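Local coordinates for protein chitinase (Paenibacillus sp. FPU-7, PDB 5GZT) that probably hydrolyses internal beta-1,4 linkages of chitin and chitodextrins at random, as a multi-modular enzyme displayed on the bacterial cell surface, at residues 21-27 with 41-47; 67-71 with 86-92; 4-9 with 28-32; 34-38 with 57-62; 126-132 with 146-151. Residue numbers count along the deposited sequence, not the author numbering.

Follow the chain from the N terminus and it winds as a parallel beta-helix, each contact closing one turn by bringing a segment beside its successor on the next coil. Contact 3 closes first, laying the corner after strand 2-5 against the loop after strand 21-27. Contact 1 opens before contact 3 has closed, so the two cross, and pairs strands 21-27 and 40-47. Contact 4 crosses contact 1 in turn and joins coils of the second sheet at strands 34-36 and 55-57. Contacts 2 and 5 follow in series: contact 2 continues the first sheet beside contact 1, and contact 5 ties later coils, reaching both sheets. None nests inside another.

Contact 1: 21-27 with 41-47; sequences VRIVAKG and KLEETDL. With NA (sodium ion), chain C; FMT (formic acid), chain K.
The chain kinks sharply at Asp46, whose phi/psi of 48/67 is left-handed, and the pairing slips by one residue there: Gly27, itself at phi 66, lies opposite Leu47, and Gly27 N donates to Asp46 O at 2.6 Å. Before this corner, strands 21-27 and 41-45 run parallel, 4.6 Å apart at closest approach and 18° from aligned, with Arg22 opposite Lys41 and Ala25 opposite Glu44. The ladder is regular: Lys41 N to Val21 O 2.8 Å, Ile23 N to Lys41 O 2.7 Å, Glu43 N to Ile23 O 2.9 Å, Ala25 N to Glu43 O 2.9 Å and Thr45 N to Ala25 O 3.0 Å. On the face of Arg22 and Glu43, both chi1 t, Arg22 NH1 makes a salt bridge to Glu43 OE1 at 2.9 Å, while Arg22 NE and NH2 bond to the backbone of the second chitinase chain. Lys41 NZ completes the network with a long 4.0 Å approach to Glu43 OE1. The same Lys41 NZ donates to formic acid O1 at 2.6 Å. The other face is largely apolar up to Glu44, with Ile23 CB 4.1 Å from Leu42 CD2, Ala25 CB 4.1 Å from Leu47 CD1, and Phe52 packed on Ile23, Ala25 and Leu42. There, Glu44 OE2 binds sodium at 2.5 Å, alongside carbonyls of Thr50, Phe52 and Ser72. Such in-register parallel stacking of successive coils is the hallmark of a beta-helix.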
# COMPACT_ATOMS: atom_id res chain seq x y z
N VAL B 21 -41.88 -55.19 34.25
CA VAL B 21 -42.03 -55.63 32.89
C VAL B 21 -40.87 -55.11 32.09
O VAL B 21 -40.56 -53.90 32.16
CB VAL B 21 -43.29 -55.01 32.20
CG1 VAL B 21 -43.35 -55.42 30.73
CG2 VAL B 21 -44.54 -55.43 32.92
N ARG B 22 -40.26 -55.97 31.27
CA ARG B 22 -39.34 -55.51 30.24
C ARG B 22 -40.14 -55.22 28.95
O ARG B 22 -40.94 -56.04 28.53
CB ARG B 22 -38.21 -56.52 30.04
CG ARG B 22 -37.13 -56.12 29.06
CD ARG B 22 -35.98 -57.12 29.14
NE ARG B 22 -36.37 -58.38 28.49
CZ ARG B 22 -36.12 -58.71 27.21
NH1 ARG B 22 -35.43 -57.90 26.40
NH2 ARG B 22 -36.56 -59.87 26.75
N ILE B 23 -39.95 -54.04 28.37
CA ILE B 23 -40.61 -53.67 27.13
C ILE B 23 -39.54 -53.39 26.13
O ILE B 23 -38.68 -52.57 26.37
CB ILE B 23 -41.53 -52.42 27.28
CG1 ILE B 23 -42.60 -52.68 28.34
CG2 ILE B 23 -42.18 -52.06 25.94
CD1 ILE B 23 -43.53 -51.51 28.64
N VAL B 24 -39.61 -54.07 24.98
CA VAL B 24 -38.59 -53.97 24.00
C VAL B 24 -39.17 -53.40 22.73
O VAL B 24 -40.34 -53.61 22.45
CB VAL B 24 -37.92 -55.35 23.73
CG1 VAL B 24 -36.63 -55.15 22.96
CG2 VAL B 24 -37.63 -56.06 25.03
N ALA B 25 -38.34 -52.67 21.98
CA ALA B 25 -38.70 -52.10 20.73
C ALA B 25 -37.65 -52.55 19.70
O ALA B 25 -36.41 -52.23 19.86
CB ALA B 25 -38.72 -50.58 20.83
N LYS B 26 -38.14 -53.27 18.66
CA LYS B 26 -37.29 -53.92 17.65
C LYS B 26 -37.51 -53.44 16.20
O LYS B 26 -38.64 -53.28 15.73
CB LYS B 26 -37.42 -55.45 17.75
CG LYS B 26 -36.13 -56.20 17.44
CD LYS B 26 -36.37 -57.62 16.95
CE LYS B 26 -36.80 -57.65 15.48
NZ LYS B 26 -36.93 -59.04 14.94
N GLY B 27 -36.42 -53.18 15.51
CA GLY B 27 -36.46 -52.81 14.11
C GLY B 27 -37.09 -51.46 13.82
O GLY B 27 -36.62 -50.43 14.30
N LYS B 41 -38.62 -51.91 32.43
CA LYS B 41 -37.36 -51.75 31.74
C LYS B 41 -37.62 -51.53 30.27
O LYS B 41 -38.14 -52.42 29.61
CB LYS B 41 -36.45 -52.95 32.03
CG LYS B 41 -35.15 -53.02 31.24
CD LYS B 41 -34.19 -53.97 31.96
CE LYS B 41 -33.05 -54.45 31.11
NZ LYS B 41 -32.43 -53.40 30.27
N LEU B 42 -37.30 -50.34 29.75
CA LEU B 42 -37.42 -50.07 28.33
C LEU B 42 -36.10 -50.45 27.75
O LEU B 42 -35.02 -50.15 28.34
CB LEU B 42 -37.73 -48.60 28.01
CG LEU B 42 -38.93 -48.01 28.77
CD1 LEU B 42 -39.36 -46.66 28.19
CD2 LEU B 42 -40.15 -48.93 28.83
N GLU B 43 -36.19 -51.15 26.62
CA GLU B 43 -35.04 -51.59 25.86
C GLU B 43 -35.27 -51.41 24.36
O GLU B 43 -36.35 -51.69 23.85
CB GLU B 43 -34.85 -53.05 26.19
CG GLU B 43 -33.57 -53.67 25.70
CD GLU B 43 -33.13 -54.82 26.61
OE1 GLU B 43 -33.99 -55.48 27.27
OE2 GLU B 43 -31.88 -55.03 26.64
N GLU B 44 -34.25 -50.94 23.67
CA GLU B 44 -34.31 -50.80 22.26
C GLU B 44 -33.24 -51.72 21.68
O GLU B 44 -32.03 -51.46 21.85
CB GLU B 44 -34.04 -49.35 21.83
CG GLU B 44 -35.13 -48.33 22.23
CD GLU B 44 -34.89 -46.95 21.56
OE1 GLU B 44 -33.69 -46.57 21.35
OE2 GLU B 44 -35.89 -46.26 21.21
N THR B 45 -33.68 -52.78 20.99
CA THR B 45 -32.75 -53.73 20.34
C THR B 45 -32.94 -53.89 18.81
O THR B 45 -34.08 -54.06 18.32
CB THR B 45 -32.83 -55.14 20.94
OG1 THR B 45 -33.15 -55.06 22.33
CG2 THR B 45 -31.49 -55.89 20.75
N ASP B 46 -31.80 -53.83 18.09
CA ASP B 46 -31.76 -53.94 16.63
C ASP B 46 -32.84 -53.00 16.11
O ASP B 46 -33.87 -53.45 15.62
CB ASP B 46 -32.00 -55.41 16.17
CG ASP B 46 -30.80 -56.35 16.48
OD1 ASP B 46 -29.63 -55.99 16.13
OD2 ASP B 46 -31.04 -57.45 17.06
N LEU B 47 -32.60 -51.71 16.33
CA LEU B 47 -33.59 -50.66 16.11
C LEU B 47 -33.14 -49.84 14.93
O LEU B 47 -32.06 -49.23 14.95
CB LEU B 47 -33.76 -49.74 17.33
CG LEU B 47 -34.96 -48.77 17.25
CD1 LEU B 47 -36.25 -49.44 17.73
CD2 LEU B 47 -34.69 -47.47 18.03
NA NA C . -35.48 -43.93 20.57
C FMT K . -29.07 -53.63 29.57
O1 FMT K . -29.87 -53.65 30.52
O2 FMT K . -28.98 -52.60 28.70

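Contact 2: 67-71 with 86-92; sequences VTLSG and LNVNSGT. With FMT (formic acid), chain K.
Leu86 is the bump that shapes the apolar face here. With chi1 t and chi2 p its CD1 sits in the hollow between Val67 and Leu69, 3.8 Å from Val67 CG1 and 4.0 Å from Leu69 CD2, which chi1 m and chi2 p of Leu69 place there; Leu69 CB lies 4.4 Å from Val88 CG1. The strands 67-70 and 86-89 run parallel, 25° apart and 4.6 Å at closest approach, with Thr68 opposite Asn87 and Leu69 opposite Val88. Asn87 N donates to Val67 O at 2.9 Å, Leu69 N to Asn87 O at 2.9 Å, and Asn89 N to Leu69 O at 2.8 Å. A beta bulge then inserts Asn89 (phi/psi -96/-29), so that Ser70 faces Ser90 and Gly71 faces Gly91. These are adjacent coils of a parallel beta-helix turning a corner, flanked by strands 40-47 and 106-109. Past the bulge Gly71 N bonds to Ser90 O at 3.1 Å and Thr92 N to Gly71 O at 2.9 Å. Gly91 must be bare: a CB would fall 2.0 Å from Gly71 O. On the opposite face Thr68 CB nestles 3.4 Å from Asn87 CB, and Ser70 OG lies 3.5 Å from Asn89 CB. A formic acid molecule, probably from the crystallisation liquor, sits over this face, its O2 accepting from Ser70 OG at 2.8 Å and its O1 from Asn89 ND2 at 3.2 Å, with Lys41 a third donor.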
# COMPACT_ATOMS: atom_id res chain seq x y z
N VAL B 67 -36.92 -48.86 37.81
CA VAL B 67 -37.19 -48.24 36.52
C VAL B 67 -35.88 -48.19 35.80
O VAL B 67 -34.95 -47.53 36.28
CB VAL B 67 -37.78 -46.81 36.71
CG1 VAL B 67 -37.95 -46.12 35.35
CG2 VAL B 67 -39.11 -46.88 37.48
N THR B 68 -35.77 -48.87 34.68
CA THR B 68 -34.53 -48.78 33.92
C THR B 68 -34.71 -48.63 32.45
O THR B 68 -35.63 -49.16 31.89
CB THR B 68 -33.42 -49.80 34.37
OG1 THR B 68 -32.68 -50.35 33.27
CG2 THR B 68 -33.86 -50.80 35.27
N LEU B 69 -33.78 -47.88 31.84
CA LEU B 69 -33.83 -47.44 30.45
C LEU B 69 -32.57 -47.85 29.73
O LEU B 69 -31.44 -47.65 30.25
CB LEU B 69 -33.94 -45.88 30.37
CG LEU B 69 -35.33 -45.20 30.47
CD1 LEU B 69 -36.27 -45.84 31.47
CD2 LEU B 69 -35.24 -43.68 30.73
N SER B 70 -32.77 -48.37 28.52
CA SER B 70 -31.71 -48.67 27.55
C SER B 70 -32.23 -48.28 26.23
O SER B 70 -33.26 -48.79 25.84
CB SER B 70 -31.33 -50.17 27.52
OG SER B 70 -30.91 -50.53 28.82
N GLY B 71 -31.50 -47.44 25.52
CA GLY B 71 -31.97 -46.88 24.29
C GLY B 71 -31.62 -45.41 24.15
O GLY B 71 -30.88 -44.85 24.97
N LEU B 86 -33.89 -43.74 38.95
CA LEU B 86 -33.85 -44.00 37.50
C LEU B 86 -32.49 -44.64 37.22
O LEU B 86 -31.41 -44.05 37.52
CB LEU B 86 -34.03 -42.72 36.69
CG LEU B 86 -33.91 -42.89 35.20
CD1 LEU B 86 -35.05 -43.75 34.72
CD2 LEU B 86 -33.88 -41.62 34.40
N ASN B 87 -32.55 -45.87 36.69
CA ASN B 87 -31.35 -46.56 36.16
C ASN B 87 -31.31 -46.35 34.67
O ASN B 87 -32.27 -46.70 33.98
CB ASN B 87 -31.35 -48.08 36.46
CG ASN B 87 -30.75 -48.38 37.81
OD1 ASN B 87 -29.54 -48.73 37.97
ND2 ASN B 87 -31.56 -48.18 38.79
N VAL B 88 -30.20 -45.85 34.17
CA VAL B 88 -30.02 -45.76 32.76
C VAL B 88 -28.82 -46.67 32.48
O VAL B 88 -27.68 -46.38 32.87
CB VAL B 88 -29.76 -44.34 32.29
CG1 VAL B 88 -29.81 -44.31 30.75
CG2 VAL B 88 -30.79 -43.38 32.94
N ASN B 89 -29.10 -47.74 31.78
CA ASN B 89 -28.14 -48.84 31.58
C ASN B 89 -27.37 -48.75 30.30
O ASN B 89 -26.27 -49.32 30.23
CB ASN B 89 -28.90 -50.16 31.62
CG ASN B 89 -29.17 -50.61 33.01
OD1 ASN B 89 -29.00 -49.89 34.00
ND2 ASN B 89 -29.54 -51.87 33.12
N SER B 90 -27.96 -48.13 29.27
CA SER B 90 -27.22 -47.90 28.03
C SER B 90 -27.90 -46.83 27.17
O SER B 90 -29.10 -46.65 27.23
CB SER B 90 -27.03 -49.19 27.19
OG SER B 90 -28.19 -49.50 26.52
N GLY B 91 -27.10 -46.20 26.32
CA GLY B 91 -27.65 -45.36 25.27
C GLY B 91 -27.54 -43.90 25.67
O GLY B 91 -26.55 -43.50 26.30
N THR B 92 -28.55 -43.12 25.26
CA THR B 92 -28.46 -41.65 25.24
C THR B 92 -29.79 -41.04 25.69
O THR B 92 -30.84 -41.63 25.54
CB THR B 92 -28.15 -41.10 23.85
OG1 THR B 92 -29.13 -41.62 22.93
CG2 THR B 92 -26.72 -41.41 23.43
C FMT K . -29.07 -53.63 29.57
O1 FMT K . -29.87 -53.65 30.52
O2 FMT K . -28.98 -52.60 28.70

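Contact 3: 4-9 with 28-32; sequences MNDSVI and SAKVG
Met4 reaches out in an m, t, t conformation, placing SD 4.4 Å from Val31 CG2, while Ala29 CB tucks 3.2 Å from Met4 O. The chain then turns at Asp6 (phi/psi 14/44), whose chi1 of -33° falls between wells; Asp6 OD2 accepts a weak hydrogen bond from Ser28 N at 3.4 Å. Ser7 OG, at chi1 -97°, folds back to donate to Asn5 O at 3.1 Å and is also hydrogen-bonded to backbone of the second chitinase chain. This is a corner of the first coil of a parallel beta-helix, and Met4 and Asn5 pair in a parallel ladder with a strand of that second chain, carrying the sheet across the interface. Beyond the corner the segments run side by side, Val8 by Lys30 and Ile9 by Val31. Ile9 N donates to Lys30 O at 2.7 Å. Val31, chi1 t, brings its CG1 to 4.1 Å from Ile9 CB. Lys30 presents its CB 3.8 Å from Val8 CG2, then bends at chi2 -79° and leads its amine away.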
# COMPACT_ATOMS: atom_id res chain seq x y z
N MET B 4 -42.08 -55.25 20.86
CA MET B 4 -42.78 -54.34 19.98
C MET B 4 -41.89 -54.32 18.76
O MET B 4 -40.94 -53.52 18.65
CB MET B 4 -42.97 -52.95 20.64
CG MET B 4 -43.95 -52.96 21.83
SD MET B 4 -44.11 -51.37 22.70
CE MET B 4 -45.16 -51.75 24.11
N ASN B 5 -42.17 -55.28 17.87
CA ASN B 5 -41.37 -55.52 16.67
C ASN B 5 -42.01 -54.78 15.51
O ASN B 5 -43.23 -54.74 15.42
CB ASN B 5 -41.29 -57.02 16.37
CG ASN B 5 -40.35 -57.73 17.31
OD1 ASN B 5 -39.53 -58.53 16.87
ND2 ASN B 5 -40.44 -57.43 18.59
N ASP B 6 -41.17 -54.17 14.67
CA ASP B 6 -41.55 -53.20 13.60
C ASP B 6 -42.98 -52.66 13.72
O ASP B 6 -43.68 -52.57 12.73
CB ASP B 6 -41.30 -53.79 12.19
CG ASP B 6 -40.10 -54.72 12.15
OD1 ASP B 6 -40.23 -55.79 12.79
OD2 ASP B 6 -39.05 -54.42 11.50
N SER B 7 -43.39 -52.30 14.95
CA SER B 7 -44.79 -51.96 15.29
C SER B 7 -44.94 -50.44 15.35
O SER B 7 -43.99 -49.68 15.12
CB SER B 7 -45.19 -52.54 16.66
OG SER B 7 -45.89 -53.75 16.56
N VAL B 8 -46.17 -50.00 15.65
CA VAL B 8 -46.45 -48.62 16.00
C VAL B 8 -47.31 -48.66 17.26
O VAL B 8 -48.34 -49.35 17.32
CB VAL B 8 -47.14 -47.86 14.84
CG1 VAL B 8 -47.84 -46.59 15.32
CG2 VAL B 8 -46.11 -47.54 13.74
N ILE B 9 -46.81 -47.98 18.29
CA ILE B 9 -47.56 -47.75 19.51
C ILE B 9 -47.60 -46.24 19.78
O ILE B 9 -46.72 -45.48 19.31
CB ILE B 9 -46.97 -48.55 20.70
CG1 ILE B 9 -46.86 -50.04 20.34
CG2 ILE B 9 -47.81 -48.34 21.96
CD1 ILE B 9 -45.57 -50.42 19.64
N SER B 28 -38.14 -51.47 13.00
CA SER B 28 -38.83 -50.23 12.62
C SER B 28 -39.90 -49.80 13.62
O SER B 28 -40.77 -49.00 13.27
CB SER B 28 -39.43 -50.36 11.22
OG SER B 28 -38.39 -50.07 10.31
N ALA B 29 -39.82 -50.28 14.87
CA ALA B 29 -40.80 -49.91 15.88
C ALA B 29 -40.72 -48.42 16.23
O ALA B 29 -39.71 -47.72 15.94
CB ALA B 29 -40.65 -50.77 17.12
N LYS B 30 -41.80 -47.99 16.90
CA LYS B 30 -42.26 -46.60 16.99
C LYS B 30 -43.12 -46.52 18.26
O LYS B 30 -44.18 -47.18 18.35
CB LYS B 30 -43.13 -46.31 15.75
CG LYS B 30 -42.70 -45.21 14.81
CD LYS B 30 -43.06 -43.83 15.35
CE LYS B 30 -41.87 -43.18 16.03
NZ LYS B 30 -40.76 -43.01 15.04
N VAL B 31 -42.68 -45.76 19.26
CA VAL B 31 -43.45 -45.70 20.52
C VAL B 31 -43.67 -44.25 20.87
O VAL B 31 -42.78 -43.40 20.63
CB VAL B 31 -42.79 -46.44 21.71
CG1 VAL B 31 -43.84 -46.79 22.77
CG2 VAL B 31 -42.09 -47.71 21.24
N GLY B 32 -44.86 -44.00 21.40
CA GLY B 32 -45.23 -42.67 21.86
C GLY B 32 -44.58 -42.43 23.20
O GLY B 32 -43.54 -43.04 23.51

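Contact 4: 34-38 with 57-62; sequences VIIAG and LKDLLP
Residues 34-36 form an extended strand, Ile36 at phi/psi -107/115, which breaks at Ala37 (-124/19) before a stretched Gly38 (-162/-168). Opposite, the chain leaves its own strand at Leu57 (-96/114) and enters a type I beta turn from Lys58 to Leu61, closed by Leu61 N to Lys58 O at 3.0 Å, with Asp59 and Leu60 as the central residues. One parallel bridge joins the two segments: Ile36 lies beside Leu57, CA to CA 4.6 Å, and Lys58 N donates to Ile36 O at 2.9 Å. After it the second segment swings out through its turn and comes back, so that the CA atoms of Ala37 and Leu61 are 4.0 Å apart. Ile36, m and t, sends its CD1 to 4.2 Å from Leu57 CD1 and its CG2 to 3.7 Å from Leu61 CD1; Leu61, t and p, bends its end inward to make this meeting. Ala37 CB packs 3.8 Å from Leu60 CB, Ala37 O sits 3.2 Å from Pro62 CD, and Ile35 CG2 touches Lys58 CG at 3.5 Å. This is a strand end and corner on neighbouring coils of the beta-helix. Inside, Val67 of strand 67-70, in the facing sheet, packs on Ile36, Leu57 and Leu61; on the other flank, Tyr13 of strand 12-14 lies against Ile35, Ala37 and Leu60.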
# COMPACT_ATOMS: atom_id res chain seq x y z
N VAL B 34 -43.95 -42.82 26.95
CA VAL B 34 -44.10 -43.79 28.04
C VAL B 34 -44.29 -43.12 29.42
O VAL B 34 -43.40 -42.41 29.90
CB VAL B 34 -42.86 -44.73 28.12
CG1 VAL B 34 -43.11 -45.86 29.11
CG2 VAL B 34 -42.44 -45.23 26.74
N ILE B 35 -45.40 -43.38 30.09
CA ILE B 35 -45.70 -42.79 31.37
C ILE B 35 -45.55 -43.90 32.35
O ILE B 35 -46.28 -44.89 32.26
CB ILE B 35 -47.18 -42.26 31.48
CG1 ILE B 35 -47.41 -41.02 30.62
CG2 ILE B 35 -47.54 -41.92 32.92
CD1 ILE B 35 -47.67 -41.37 29.18
N ILE B 36 -44.68 -43.70 33.33
CA ILE B 36 -44.30 -44.74 34.27
C ILE B 36 -44.90 -44.52 35.64
O ILE B 36 -44.57 -43.54 36.36
CB ILE B 36 -42.75 -44.91 34.36
CG1 ILE B 36 -42.21 -45.21 32.95
CG2 ILE B 36 -42.41 -46.00 35.34
CD1 ILE B 36 -40.74 -45.53 32.87
N ALA B 37 -45.78 -45.47 36.00
CA ALA B 37 -46.37 -45.56 37.33
C ALA B 37 -46.09 -46.94 37.91
O ALA B 37 -46.78 -47.38 38.83
CB ALA B 37 -47.88 -45.31 37.26
N GLY B 38 -45.11 -47.63 37.35
CA GLY B 38 -44.63 -48.83 37.98
C GLY B 38 -43.26 -49.26 37.50
O GLY B 38 -42.56 -48.52 36.83
N LEU B 57 -41.62 -40.37 34.68
CA LEU B 57 -41.89 -41.13 35.88
C LEU B 57 -42.86 -40.27 36.65
O LEU B 57 -42.48 -39.15 37.05
CB LEU B 57 -40.61 -41.39 36.71
CG LEU B 57 -39.67 -42.45 36.08
CD1 LEU B 57 -39.23 -42.03 34.71
CD2 LEU B 57 -38.51 -42.74 37.00
N LYS B 58 -44.10 -40.72 36.81
CA LYS B 58 -45.17 -39.84 37.39
C LYS B 58 -45.30 -40.03 38.85
O LYS B 58 -44.69 -40.97 39.42
CB LYS B 58 -46.51 -40.10 36.75
CG LYS B 58 -46.61 -39.56 35.34
CD LYS B 58 -47.47 -38.32 35.29
CE LYS B 58 -47.58 -37.86 33.87
NZ LYS B 58 -48.07 -36.48 33.83
N ASP B 59 -46.07 -39.13 39.49
CA ASP B 59 -46.21 -39.18 40.96
C ASP B 59 -46.89 -40.51 41.46
O ASP B 59 -46.74 -40.87 42.63
CB ASP B 59 -46.89 -37.87 41.55
CG ASP B 59 -46.68 -37.72 43.09
OD1 ASP B 59 -45.57 -37.85 43.66
OD2 ASP B 59 -47.68 -37.47 43.80
N LEU B 60 -47.58 -41.23 40.56
CA LEU B 60 -48.21 -42.55 40.89
C LEU B 60 -47.14 -43.69 41.08
O LEU B 60 -47.44 -44.74 41.71
CB LEU B 60 -49.26 -42.90 39.82
CG LEU B 60 -50.27 -41.76 39.40
CD1 LEU B 60 -50.35 -41.50 37.87
CD2 LEU B 60 -51.67 -41.94 40.01
N LEU B 61 -45.90 -43.47 40.58
CA LEU B 61 -44.78 -44.39 40.81
C LEU B 61 -44.66 -44.83 42.26
O LEU B 61 -44.50 -44.00 43.13
CB LEU B 61 -43.43 -43.77 40.40
CG LEU B 61 -42.30 -44.79 40.28
CD1 LEU B 61 -42.51 -45.61 39.03
CD2 LEU B 61 -40.94 -44.12 40.17
N PRO B 62 -44.72 -46.15 42.54
CA PRO B 62 -44.67 -46.56 43.95
C PRO B 62 -43.27 -46.49 44.53
O PRO B 62 -42.28 -46.49 43.78
CB PRO B 62 -45.17 -48.03 43.94
CG PRO B 62 -45.81 -48.24 42.63
CD PRO B 62 -45.28 -47.21 41.66

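Contact 5: 126-132 with 146-151; sequences IKGQGSV and FESAPG
Ile126 pairs parallel with Phe146, CA to CA 4.7 Å, and Ile126 O accepts Glu147 N at 2.9 Å. Glu147 (chi1 m, chi2 t) then reaches across with its carboxylate, taking Gly128 N onto OE1 at 2.8 Å. Farther on, Gly151 N donates to Val132 O at 2.8 Å. Between these points the backbones part, and water fills the gap: water 1 accepts from Ser148 N at 2.9 Å and lies 2.8 Å from Gly128 O, and water 6 accepts from Val132 N at 3.0 Å and lies 2.6 Å from Ala149 O. Ser148 OG is 2.7 Å from water 5, itself 2.8 Å from Gly130 O. The segments are corners of successive coils of the parallel beta-helix, leading from strands 125-127 and 145-146 of one sheet to strands 131-137 and 152-154 of the other. Two waters bridge Gln129 OE1 to the glutamate: water 2, at 3.0 Å, also donates to Glu147 O at 2.8 Å, and water 3, at 2.8 Å, to Glu147 OE1 at 2.7 Å. Beneath, Ile126 CD1 lies over the face of the Phe146 ring, 3.9 Å from its centroid, a CH-pi contact; Val132 CG2 approaches the ring edge, 4.4 Å from Phe146 CE2, and Val132 CG1 rests 4.0 Å from Pro150 CB. Leu118 of strand 114-120 packs on Ile126, Val132 and Phe146.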
# COMPACT_ATOMS: atom_id res chain seq x y z
N ILE B 126 -26.19 -38.53 41.65
CA ILE B 126 -25.96 -39.08 40.33
C ILE B 126 -24.74 -40.01 40.50
O ILE B 126 -23.64 -39.58 40.95
CB ILE B 126 -25.65 -38.06 39.23
CG1 ILE B 126 -26.87 -37.07 39.02
CG2 ILE B 126 -25.33 -38.75 37.87
CD1 ILE B 126 -26.81 -35.86 39.94
N LYS B 127 -24.96 -41.26 40.12
CA LYS B 127 -24.02 -42.35 40.36
C LYS B 127 -23.62 -42.94 39.04
O LYS B 127 -24.42 -42.94 38.06
CB LYS B 127 -24.74 -43.46 41.15
CG LYS B 127 -25.20 -42.99 42.53
CD LYS B 127 -25.79 -44.08 43.42
CE LYS B 127 -26.15 -43.40 44.79
NZ LYS B 127 -26.89 -44.25 45.78
N GLY B 128 -22.46 -43.56 39.08
CA GLY B 128 -21.98 -44.39 38.01
C GLY B 128 -21.01 -43.59 37.17
O GLY B 128 -20.82 -42.42 37.43
N GLN B 129 -20.51 -44.26 36.12
CA GLN B 129 -19.43 -43.78 35.27
C GLN B 129 -19.95 -43.21 33.97
O GLN B 129 -19.16 -42.66 33.18
CB GLN B 129 -18.39 -44.98 35.04
CG GLN B 129 -17.64 -45.30 36.32
CD GLN B 129 -16.79 -44.15 36.88
OE1 GLN B 129 -16.95 -43.68 38.06
NE2 GLN B 129 -15.88 -43.70 36.05
N GLY B 130 -21.26 -43.34 33.74
CA GLY B 130 -21.94 -42.59 32.70
C GLY B 130 -21.65 -41.07 32.64
O GLY B 130 -21.11 -40.50 33.60
N SER B 131 -21.90 -40.48 31.48
CA SER B 131 -21.45 -39.11 31.19
C SER B 131 -22.67 -38.14 31.06
O SER B 131 -23.73 -38.52 30.57
CB SER B 131 -20.61 -39.05 29.90
OG SER B 131 -19.45 -39.79 30.15
N VAL B 132 -22.44 -36.92 31.52
CA VAL B 132 -23.41 -35.81 31.46
C VAL B 132 -22.65 -34.68 30.73
O VAL B 132 -21.61 -34.25 31.20
CB VAL B 132 -23.81 -35.34 32.83
CG1 VAL B 132 -24.67 -34.05 32.71
CG2 VAL B 132 -24.63 -36.37 33.56
N PHE B 146 -22.23 -35.91 42.01
CA PHE B 146 -21.91 -36.72 40.83
C PHE B 146 -20.71 -37.62 41.15
O PHE B 146 -19.71 -37.14 41.62
CB PHE B 146 -21.50 -35.84 39.74
CG PHE B 146 -22.58 -35.01 39.21
CD1 PHE B 146 -22.85 -33.76 39.80
CD2 PHE B 146 -23.29 -35.40 38.08
CE1 PHE B 146 -23.84 -32.94 39.26
CE2 PHE B 146 -24.27 -34.58 37.58
CZ PHE B 146 -24.51 -33.35 38.15
N GLU B 147 -20.85 -38.92 40.94
CA GLU B 147 -19.65 -39.82 41.10
C GLU B 147 -18.65 -39.51 40.00
O GLU B 147 -17.49 -39.48 40.27
CB GLU B 147 -20.02 -41.29 41.10
CG GLU B 147 -20.66 -41.72 42.40
CD GLU B 147 -21.04 -43.19 42.42
OE1 GLU B 147 -20.91 -43.89 41.37
OE2 GLU B 147 -21.50 -43.65 43.49
N SER B 148 -19.12 -39.22 38.80
CA SER B 148 -18.22 -38.69 37.79
C SER B 148 -18.70 -37.33 37.29
O SER B 148 -19.87 -37.14 36.93
CB SER B 148 -17.95 -39.71 36.67
OG SER B 148 -19.04 -39.96 35.85
N ALA B 149 -17.77 -36.38 37.31
CA ALA B 149 -18.05 -34.99 37.01
C ALA B 149 -18.71 -34.82 35.68
O ALA B 149 -18.33 -35.48 34.73
CB ALA B 149 -16.77 -34.15 37.08
N PRO B 150 -19.76 -33.95 35.62
CA PRO B 150 -20.34 -33.55 34.33
C PRO B 150 -19.32 -32.79 33.50
O PRO B 150 -18.44 -32.22 34.09
CB PRO B 150 -21.48 -32.57 34.69
CG PRO B 150 -21.26 -32.22 36.10
CD PRO B 150 -20.38 -33.25 36.76
N GLY B 151 -19.48 -32.76 32.18
CA GLY B 151 -18.51 -32.04 31.30
C GLY B 151 -18.51 -30.55 31.52
O GLY B 151 -17.46 -29.95 31.60
O HOH W 1 -21.86 -39.94 38.23
O HOH W 2 -15.58 -41.31 39.26
O HOH W 3 -18.72 -44.67 40.00
O HOH W 4 -22.27 -38.81 35.73
O HOH W 5 -18.54 -39.54 33.26
O HOH W 6 -19.76 -36.64 32.93